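Fusarinine C esterase sidJ (Aspergillus fumigatus, PDB 6GUP) hydrolyses the ester bonds of the siderophore fusarinine C, acting as an alpha/beta-hydrolase esterase that does not cleave triacetylfusarinine C. Local coordinates at residues 165-177 and 284-296. Sequence-based numbering, arbitrary orientation.
Sequences PVSDREAIQWVLA and GADQSVPAWVDKD
Trp174 lays one face of its indole over the backbone of Val289, Pro290 and Ala291. Pro290 CA is the bump under that face, 3.8 Å from the centroid of the five-membered ring in a CH-pi contact, while Ala291 CB meets the far corner of the six-membered ring at CH2. With CG anti to the backbone N (chi1 -172°), the indole is carried from its helix across 284-296, and its pyrrole edge meets Gln287 O in plane. The buried Ala291 N, 3.8 Å from Trp174 CH2, finds no hydrogen-bonding partner.

Pro290 fills the corner between the two indoles: its CB also sits centrally over a face of Trp292, and its CG rests against Glu170 O on the helix. The two indoles meet obliquely, planes 79° apart, Trp292 CZ3 lying 3.6 Å from Trp174 CE3. Water 2 joins Trp292 NE1 to Glu170 OE2 and Gln173 OE1, and OE2 is bonded to Ser254 as well.

Where the helix begins, the small Ala171 permits close approach, its CA 3.3 Å from Ser288 O in a CA-H...O contact. Water 1 links the same carbonyl to Ser167 O. Just before the helix, Val166 turns CG2 against both Val289 CG2 and Asp286 OD2, the latter 3.4 Å away. Asp286 OD1 accepts from Ser288 N in an Asx turn and OD2 is hydrogen-bonded to His327 ND1, an arrangement consistent with the acid of a Ser123-His327-Asp286 triad.

The contact thus joins helix 168-178, and the loop leading into it from strand 159-163, to the loop that follows the adjacent parallel strand 278-283, while the other side of the helix packs on helix 185-205 through Ile172, Val175 and Leu176.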
loop_
_atom_site.group_PDB
_atom_site.type_symbol
_atom_site.label_atom_id
_atom_site.label_comp_id
_atom_site.label_asym_id
_atom_site.label_seq_id
_atom_site.Cartn_x
_atom_site.Cartn_y
_atom_site.Cartn_z
ATOM N N PRO A 165 -7.485 20.116 -5.816
ATOM C CA PRO A 165 -7.489 19.424 -7.110
ATOM C C PRO A 165 -6.663 20.209 -8.128
ATOM O O PRO A 165 -7.108 21.245 -8.629
ATOM C CB PRO A 165 -8.972 19.386 -7.492
ATOM C CG PRO A 165 -9.573 20.546 -6.787
ATOM C CD PRO A 165 -8.797 20.723 -5.516
ATOM N N VAL A 166 -5.464 19.706 -8.409
ATOM C CA VAL A 166 -4.448 20.434 -9.162
ATOM C C VAL A 166 -4.019 19.604 -10.370
ATOM O O VAL A 166 -3.850 18.387 -10.271
ATOM C CB VAL A 166 -3.240 20.752 -8.246
ATOM C CG1 VAL A 166 -2.020 21.212 -9.038
ATOM C CG2 VAL A 166 -3.631 21.809 -7.221
ATOM N N SER A 167 -3.849 20.279 -11.506
ATOM C CA SER A 167 -3.372 19.641 -12.733
ATOM C C SER A 167 -1.891 19.285 -12.611
ATOM O O SER A 167 -1.054 20.166 -12.397
ATOM C CB SER A 167 -3.588 20.561 -13.940
ATOM O OG SER A 167 -2.915 20.078 -15.091
ATOM N N ASP A 168 -1.582 17.993 -12.735
ATOM C CA ASP A 168 -0.193 17.520 -12.785
ATOM C C ASP A 168 0.531 18.063 -14.012
ATOM O O ASP A 168 1.708 18.415 -13.935
ATOM C CB ASP A 168 -0.128 15.986 -12.799
ATOM C CG ASP A 168 -0.489 15.366 -11.459
ATOM O OD1 ASP A 168 0.006 15.841 -10.414
ATOM O OD2 ASP A 168 -1.259 14.382 -11.453
ATOM N N ARG A 169 -0.178 18.111 -15.139
ATOM C CA ARG A 169 0.342 18.705 -16.372
ATOM C C ARG A 169 0.805 20.146 -16.149
ATOM O O ARG A 169 1.930 20.500 -16.507
ATOM C CB ARG A 169 -0.713 18.647 -17.489
ATOM C CG ARG A 169 -0.471 19.623 -18.628
ATOM C CD ARG A 169 -1.505 19.515 -19.727
ATOM N NE ARG A 169 -1.345 20.643 -20.646
ATOM C CZ ARG A 169 -2.032 21.790 -20.616
ATOM N NH1 ARG A 169 -1.757 22.730 -21.520
ATOM N NH2 ARG A 169 -3.006 22.011 -19.731
ATOM N N GLU A 170 -0.070 20.965 -15.570
ATOM C CA GLU A 170 0.258 22.368 -15.284
ATOM C C GLU A 170 1.273 22.531 -14.149
ATOM O O GLU A 170 2.005 23.520 -14.123
ATOM C CB GLU A 170 -1.004 23.189 -15.003
ATOM C CG GLU A 170 -1.795 23.502 -16.262
ATOM C CD GLU A 170 -2.914 24.492 -16.031
ATOM O OE1 GLU A 170 -3.644 24.354 -15.028
ATOM O OE2 GLU A 170 -3.079 25.403 -16.869
ATOM N N ALA A 171 1.314 21.575 -13.221
ATOM C CA ALA A 171 2.350 21.551 -12.182
ATOM C C ALA A 171 3.747 21.331 -12.764
ATOM O O ALA A 171 4.710 21.948 -12.308
ATOM C CB ALA A 171 2.041 20.493 -11.132
ATOM N N ILE A 172 3.849 20.460 -13.769
ATOM C CA ILE A 172 5.118 20.213 -14.463
ATOM C C ILE A 172 5.555 21.441 -15.276
ATOM O O ILE A 172 6.736 21.789 -15.277
ATOM C CB ILE A 172 5.053 18.936 -15.341
ATOM C CG1 ILE A 172 4.926 17.699 -14.440
ATOM C CG2 ILE A 172 6.299 18.805 -16.213
ATOM C CD1 ILE A 172 4.557 16.419 -15.160
ATOM N N GLN A 173 4.603 22.090 -15.954
ATOM C CA GLN A 173 4.855 23.367 -16.651
ATOM C C GLN A 173 5.446 24.433 -15.719
ATOM O O GLN A 173 6.337 25.188 -16.113
ATOM C CB GLN A 173 3.564 23.907 -17.282
ATOM C CG GLN A 173 3.072 23.128 -18.494
ATOM C CD GLN A 173 1.705 23.581 -18.983
ATOM O OE1 GLN A 173 1.180 24.609 -18.549
ATOM N NE2 GLN A 173 1.123 22.812 -19.895
ATOM N N TRP A 174 4.938 24.475 -14.490
ATOM C CA TRP A 174 5.404 25.402 -13.455
ATOM C C TRP A 174 6.781 25.016 -12.902
ATOM O O TRP A 174 7.589 25.893 -12.586
ATOM C CB TRP A 174 4.364 25.454 -12.333
ATOM C CG TRP A 174 4.565 26.492 -11.269
ATOM C CD1 TRP A 174 4.514 26.282 -9.929
ATOM C CD2 TRP A 174 4.816 27.896 -11.446
ATOM N NE1 TRP A 174 4.718 27.456 -9.249
ATOM C CE2 TRP A 174 4.904 28.467 -10.154
ATOM C CE3 TRP A 174 4.964 28.729 -12.564
ATOM C CZ2 TRP A 174 5.146 29.832 -9.950
ATOM C CZ3 TRP A 174 5.209 30.088 -12.361
ATOM C CH2 TRP A 174 5.295 30.624 -11.061
ATOM N N VAL A 175 7.035 23.711 -12.783
ATOM C CA VAL A 175 8.366 23.190 -12.429
ATOM C C VAL A 175 9.403 23.529 -13.511
ATOM O O VAL A 175 10.526 23.917 -13.186
ATOM C CB VAL A 175 8.328 21.661 -12.154
ATOM C CG1 VAL A 175 9.722 21.033 -12.154
ATOM C CG2 VAL A 175 7.644 21.389 -10.821
ATOM N N LEU A 176 9.028 23.378 -14.780
ATOM C CA LEU A 176 9.902 23.754 -15.900
ATOM C C LEU A 176 10.133 25.268 -15.997
ATOM O O LEU A 176 11.183 25.700 -16.471
ATOM C CB LEU A 176 9.344 23.229 -17.228
ATOM C CG LEU A 176 9.303 21.706 -17.397
ATOM C CD1 LEU A 176 8.418 21.326 -18.574
ATOM C CD2 LEU A 176 10.701 21.129 -17.568
ATOM N N ALA A 177 9.153 26.060 -15.564
ATOM C CA ALA A 177 9.281 27.520 -15.523
ATOM C C ALA A 177 10.156 28.007 -14.362
ATOM O O ALA A 177 11.067 28.810 -14.571
ATOM C CB ALA A 177 7.905 28.169 -15.447
ATOM N N GLY A 284 -4.577 28.683 -1.297
ATOM C CA GLY A 284 -4.250 30.036 -1.758
ATOM C C GLY A 284 -2.795 30.270 -2.111
ATOM O O GLY A 284 -2.494 31.049 -3.020
ATOM N N ALA A 285 -1.898 29.597 -1.395
ATOM C CA ALA A 285 -0.465 29.635 -1.678
ATOM C C ALA A 285 0.015 28.290 -2.233
ATOM O O ALA A 285 1.111 27.831 -1.898
ATOM C CB ALA A 285 0.299 29.997 -0.412
ATOM N N ASP A 286 -0.807 27.665 -3.081
ATOM C CA ASP A 286 -0.471 26.371 -3.668
ATOM C C ASP A 286 0.726 26.544 -4.596
ATOM O O ASP A 286 0.643 27.208 -5.630
ATOM C CB ASP A 286 -1.656 25.767 -4.432
ATOM C CG ASP A 286 -1.485 24.282 -4.706
ATOM O OD1 ASP A 286 -0.392 23.867 -5.142
ATOM O OD2 ASP A 286 -2.455 23.525 -4.495
ATOM N N GLN A 287 1.838 25.937 -4.194
ATOM C CA GLN A 287 3.096 26.018 -4.931
ATOM C C GLN A 287 3.119 25.181 -6.220
ATOM O O GLN A 287 4.004 25.375 -7.049
ATOM C CB GLN A 287 4.290 25.667 -4.018
ATOM C CG GLN A 287 4.467 24.197 -3.621
ATOM C CD GLN A 287 3.473 23.691 -2.581
ATOM O OE1 GLN A 287 2.628 24.436 -2.083
ATOM N NE2 GLN A 287 3.574 22.408 -2.255
ATOM N N SER A 288 2.171 24.251 -6.373
ATOM C CA SER A 288 2.038 23.446 -7.595
ATOM C C SER A 288 1.281 24.149 -8.725
ATOM O O SER A 288 1.393 23.741 -9.878
ATOM C CB SER A 288 1.340 22.117 -7.287
ATOM O OG SER A 288 2.066 21.369 -6.329
ATOM N N VAL A 289 0.512 25.188 -8.400
ATOM C CA VAL A 289 -0.315 25.884 -9.385
ATOM C C VAL A 289 0.474 27.069 -9.945
ATOM O O VAL A 289 0.984 27.880 -9.166
ATOM C CB VAL A 289 -1.641 26.365 -8.761
ATOM C CG1 VAL A 289 -2.509 27.077 -9.794
ATOM C CG2 VAL A 289 -2.393 25.181 -8.167
ATOM N N PRO A 290 0.584 27.175 -11.290
ATOM C CA PRO A 290 1.306 28.313 -11.874
ATOM C C PRO A 290 0.688 29.668 -11.539
ATOM O O PRO A 290 -0.531 29.775 -11.383
ATOM C CB PRO A 290 1.242 28.065 -13.390
ATOM C CG PRO A 290 0.752 26.679 -13.580
ATOM C CD PRO A 290 0.118 26.213 -12.309
ATOM N N ALA A 291 1.537 30.688 -11.439
ATOM C CA ALA A 291 1.094 32.057 -11.163
ATOM C C ALA A 291 0.272 32.661 -12.309
ATOM O O ALA A 291 -0.502 33.594 -12.083
ATOM C CB ALA A 291 2.288 32.945 -10.839
ATOM N N TRP A 292 0.439 32.138 -13.527
ATOM C CA TRP A 292 -0.396 32.542 -14.671
ATOM C C TRP A 292 -1.844 32.006 -14.635
ATOM O O TRP A 292 -2.683 32.472 -15.408
ATOM C CB TRP A 292 0.284 32.204 -16.014
ATOM C CG TRP A 292 0.435 30.736 -16.358
ATOM C CD1 TRP A 292 -0.532 29.901 -16.848
ATOM C CD2 TRP A 292 1.635 29.955 -16.281
ATOM N NE1 TRP A 292 -0.013 28.645 -17.059
ATOM C CE2 TRP A 292 1.315 28.650 -16.722
ATOM C CE3 TRP A 292 2.949 30.228 -15.875
ATOM C CZ2 TRP A 292 2.262 27.617 -16.764
ATOM C CZ3 TRP A 292 3.893 29.200 -15.919
ATOM C CH2 TRP A 292 3.541 27.910 -16.360
ATOM N N VAL A 293 -2.133 31.046 -13.752
ATOM C CA VAL A 293 -3.491 30.517 -13.570
ATOM C C VAL A 293 -4.283 31.412 -12.612
ATOM O O VAL A 293 -3.847 31.656 -11.484
ATOM C CB VAL A 293 -3.471 29.069 -13.016
ATOM C CG1 VAL A 293 -4.888 28.535 -12.810
ATOM C CG2 VAL A 293 -2.694 28.147 -13.948
ATOM N N ASP A 294 -5.438 31.894 -13.071
ATOM C CA ASP A 294 -6.394 32.598 -12.213
ATOM C C ASP A 294 -7.252 31.541 -11.507
ATOM O O ASP A 294 -8.097 30.901 -12.135
ATOM C CB ASP A 294 -7.258 33.559 -13.044
ATOM C CG ASP A 294 -8.013 34.578 -12.191
ATOM O OD1 ASP A 294 -8.327 34.296 -11.015
ATOM O OD2 ASP A 294 -8.306 35.673 -12.714
ATOM N N LYS A 295 -7.024 31.367 -10.207
ATOM C CA LYS A 295 -7.730 30.349 -9.412
ATOM C C LYS A 295 -9.220 30.660 -9.230
ATOM O O LYS A 295 -10.039 29.743 -9.139
ATOM C CB LYS A 295 -7.079 30.190 -8.036
ATOM C CG LYS A 295 -5.642 29.697 -8.065
ATOM C CD LYS A 295 -5.071 29.626 -6.659
ATOM C CE LYS A 295 -3.561 29.468 -6.673
ATOM N NZ LYS A 295 -3.007 29.561 -5.297
ATOM N N ASP A 296 -9.556 31.949 -9.169
ATOM C CA ASP A 296 -10.944 32.399 -9.006
ATOM C C ASP A 296 -11.772 32.136 -10.260
ATOM O O ASP A 296 -12.914 31.678 -10.170
ATOM C CB ASP A 296 -10.990 33.888 -8.654
ATOM C CG ASP A 296 -10.378 34.183 -7.301
ATOM O OD1 ASP A 296 -10.953 33.751 -6.282
ATOM O OD2 ASP A 296 -9.325 34.853 -7.254
HETATM O O HOH W 1 -1.019 22.936 -11.755
HETATM O O HOH W 2 -1.015 26.343 -18.328
#